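Local coordinates for 5' nucleotidase family protein (PDB 4Q7F) that belongs to the calcineurin-like phosphoesterases with a 5'-nucleotidase C-terminal domain and holds a two-metal centre of manganese and magnesium, at residues N70-Q75 and L107-F112. Residues are numbered along the deposited sequence; the frame is centred on the assembly and turned at random.
Sequences NGDFLQ and LGNHEF. With MG (magnesium ion), chain B; MN (manganese (II) ion), chain C; 3D1 ((2R,3S,5R)-5-(6-amino-9H-purin-9-yl)-tetrahydro-2-(hydroxymethyl)furan-3-ol), chain D.
Glu111 OE1 is gripped by two successive backbone amides of the facing loop, Phe73 N at 2.7 Å and Leu74 N at 2.8 Å from it, both arriving from the same face of the carboxylate plane. The two loops carry the Gly-Asp and Gly-Asn-His-Glu motifs of the calcineurin-like metallophosphoesterase fold, where loops following the parallel strands 65-69 and 104-105 supply part of the dinuclear metal site. Glu111 OE2 takes Asp72 N on its syn lone pair, at 2.8 Å, and Gly108 N from its own loop on the anti side. Four N-H groups thus fix the position and rotation of this buried carboxylate. With the chain bent at chi2 (72°), it stacks over one face of the Phe73 ring near the rim, Glu111 CD 3.4 Å from Phe73 CD2, the planes only 20° apart.

Through Asp72 N, this second-shell carboxylate helps to position a first-shell ligand. Asp72 OD2 bridges the two ions, 2.2 Å from manganese and 2.3 Å from magnesium, while Asp72 OD1 accepts His110 N at 3.1 Å. Asn109 OD1 also binds magnesium; His207 and His247 contribute further ligands to that ion, and Asp27, His29 and His249 to manganese. The edge of the His110 ring meets Asp72 OD2 through CD2, and His110 NE2 lies 2.8 Å from O3' of the bound 3D1, a hydrogen bond in which either atom could be the donor.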
loop_
_atom_site.group_PDB
_atom_site.type_symbol
_atom_site.label_atom_id
_atom_site.label_comp_id
_atom_site.label_asym_id
_atom_site.label_seq_id
_atom_site.Cartn_x
_atom_site.Cartn_y
_atom_site.Cartn_z
ATOM N N ASN A 70 -7.003 -11.234 -2.198
ATOM C CA ASN A 70 -6.828 -10.405 -3.397
ATOM C C ASN A 70 -5.599 -9.503 -3.416
ATOM O O ASN A 70 -5.621 -8.392 -4.025
ATOM C CB ASN A 70 -8.105 -9.579 -3.668
ATOM C CG ASN A 70 -8.102 -8.935 -5.059
ATOM O OD1 ASN A 70 -7.720 -9.575 -6.058
ATOM N ND2 ASN A 70 -8.516 -7.673 -5.136
ATOM N N GLY A 71 -4.511 -9.948 -2.781
ATOM C CA GLY A 71 -3.250 -9.198 -2.859
ATOM C C GLY A 71 -2.840 -8.324 -1.692
ATOM O O GLY A 71 -3.648 -7.951 -0.849
ATOM N N ASP A 72 -1.557 -7.982 -1.679
ATOM C CA ASP A 72 -0.959 -7.168 -0.616
ATOM C C ASP A 72 -1.042 -7.923 0.681
ATOM O O ASP A 72 -1.572 -7.425 1.688
ATOM C CB ASP A 72 -1.576 -5.762 -0.514
ATOM C CG ASP A 72 -0.953 -4.774 -1.504
ATOM O OD1 ASP A 72 -0.111 -5.201 -2.336
ATOM O OD2 ASP A 72 -1.313 -3.576 -1.456
ATOM N N PHE A 73 -0.488 -9.126 0.653
ATOM C CA PHE A 73 -0.482 -10.003 1.807
ATOM C C PHE A 73 0.906 -10.274 2.372
ATOM O O PHE A 73 1.039 -10.772 3.484
ATOM C CB PHE A 73 -1.112 -11.365 1.456
ATOM C CG PHE A 73 -0.322 -12.187 0.462
ATOM C CD1 PHE A 73 0.657 -13.072 0.891
ATOM C CD2 PHE A 73 -0.567 -12.084 -0.892
ATOM C CE1 PHE A 73 1.370 -13.817 -0.007
ATOM C CE2 PHE A 73 0.128 -12.848 -1.797
ATOM C CZ PHE A 73 1.109 -13.711 -1.357
ATOM N N LEU A 74 1.940 -9.930 1.639
ATOM C CA LEU A 74 3.302 -10.294 2.047
ATOM C C LEU A 74 4.075 -9.190 2.739
ATOM O O LEU A 74 5.110 -9.438 3.343
ATOM C CB LEU A 74 4.026 -10.800 0.796
ATOM C CG LEU A 74 5.353 -11.521 0.900
ATOM C CD1 LEU A 74 5.236 -12.764 1.766
ATOM C CD2 LEU A 74 5.777 -11.878 -0.523
ATOM N N GLN A 75 3.561 -7.972 2.672
ATOM C CA GLN A 75 4.209 -6.812 3.285
ATOM C C GLN A 75 3.163 -5.924 3.941
ATOM O O GLN A 75 2.002 -5.905 3.528
ATOM C CB GLN A 75 4.943 -6.011 2.197
ATOM C CG GLN A 75 5.721 -4.772 2.670
ATOM C CD GLN A 75 4.848 -3.550 2.940
ATOM O OE1 GLN A 75 3.728 -3.432 2.431
ATOM N NE2 GLN A 75 5.368 -2.621 3.739
ATOM N N LEU A 107 -1.874 -11.246 -6.920
ATOM C CA LEU A 107 -0.691 -10.516 -6.532
ATOM C C LEU A 107 -0.986 -9.056 -6.441
ATOM O O LEU A 107 -1.634 -8.483 -7.325
ATOM C CB LEU A 107 0.422 -10.682 -7.569
ATOM C CG LEU A 107 1.072 -12.038 -7.751
ATOM C CD1 LEU A 107 2.008 -11.962 -8.934
ATOM C CD2 LEU A 107 1.803 -12.466 -6.485
ATOM N N GLY A 108 -0.515 -8.460 -5.349
ATOM C CA GLY A 108 -0.592 -7.024 -5.149
ATOM C C GLY A 108 0.800 -6.450 -5.374
ATOM O O GLY A 108 1.776 -7.198 -5.476
ATOM N N ASN A 109 0.907 -5.119 -5.477
ATOM C CA ASN A 109 2.198 -4.510 -5.697
ATOM C C ASN A 109 3.226 -4.756 -4.597
ATOM O O ASN A 109 4.418 -4.869 -4.882
ATOM C CB ASN A 109 2.074 -2.991 -5.945
ATOM C CG ASN A 109 1.371 -2.268 -4.812
ATOM O OD1 ASN A 109 0.175 -2.465 -4.584
ATOM N ND2 ASN A 109 2.092 -1.377 -4.143
ATOM N N HIS A 110 2.778 -4.815 -3.352
ATOM C CA HIS A 110 3.671 -5.033 -2.211
ATOM C C HIS A 110 4.259 -6.428 -2.124
ATOM O O HIS A 110 5.196 -6.664 -1.358
ATOM C CB HIS A 110 2.998 -4.571 -0.902
ATOM C CG HIS A 110 2.737 -3.102 -0.878
ATOM N ND1 HIS A 110 3.738 -2.185 -0.657
ATOM C CD2 HIS A 110 1.612 -2.381 -1.111
ATOM C CE1 HIS A 110 3.239 -0.963 -0.725
ATOM N NE2 HIS A 110 1.956 -1.055 -1.027
ATOM N N GLU A 111 3.725 -7.361 -2.913
ATOM C CA GLU A 111 4.333 -8.686 -3.002
ATOM C C GLU A 111 5.738 -8.664 -3.587
ATOM O O GLU A 111 6.479 -9.638 -3.452
ATOM C CB GLU A 111 3.464 -9.649 -3.805
ATOM C CG GLU A 111 2.584 -10.518 -2.920
ATOM C CD GLU A 111 1.450 -9.747 -2.297
ATOM O OE1 GLU A 111 1.571 -9.396 -1.111
ATOM O OE2 GLU A 111 0.468 -9.464 -3.005
ATOM N N PHE A 112 6.102 -7.553 -4.249
ATOM C CA PHE A 112 7.426 -7.397 -4.837
ATOM C C PHE A 112 8.425 -6.638 -3.935
ATOM O O PHE A 112 9.621 -6.641 -4.213
ATOM C CB PHE A 112 7.292 -6.679 -6.198
ATOM C CG PHE A 112 6.461 -7.449 -7.202
ATOM C CD1 PHE A 112 7.058 -8.386 -8.048
ATOM C CD2 PHE A 112 5.077 -7.260 -7.283
ATOM C CE1 PHE A 112 6.305 -9.099 -8.969
ATOM C CE2 PHE A 112 4.311 -7.991 -8.188
ATOM C CZ PHE A 112 4.931 -8.891 -9.049
HETATM MG MG MG B . -1.726 -2.397 -3.368
HETATM MN MN MN C . -2.509 -2.371 -0.100
HETATM O "O5'" 3D1 D . -0.419 3.695 -4.738
HETATM C "C5'" 3D1 D . 0.760 3.746 -3.939
HETATM C "C4'" 3D1 D . 0.977 2.425 -3.220
HETATM O "O4'" 3D1 D . 2.288 2.471 -2.678
HETATM C "C1'" 3D1 D . 2.270 2.527 -1.249
HETATM N N9 3D1 D . 3.283 3.515 -0.785
HETATM C C4 3D1 D . 4.556 3.183 -0.619
HETATM N N3 3D1 D . 5.249 2.034 -0.784
HETATM C C2 3D1 D . 6.571 1.993 -0.532
HETATM N N1 3D1 D . 7.277 3.081 -0.120
HETATM C C6 3D1 D . 6.703 4.288 0.080
HETATM N N6 3D1 D . 7.447 5.352 0.490
HETATM C C5 3D1 D . 5.253 4.406 -0.187
HETATM N N7 3D1 D . 4.316 5.375 -0.119
HETATM C C8 3D1 D . 3.129 4.834 -0.493
HETATM C "C2'" 3D1 D . 0.827 2.789 -0.841
HETATM C "C3'" 3D1 D . 0.083 2.173 -2.012
HETATM O "O3'" 3D1 D . -0.043 0.755 -1.777
HETATM O O HOH W 1 -2.261 -0.832 -1.742
HETATM O O HOH W 2 -0.873 -0.625 0.382
#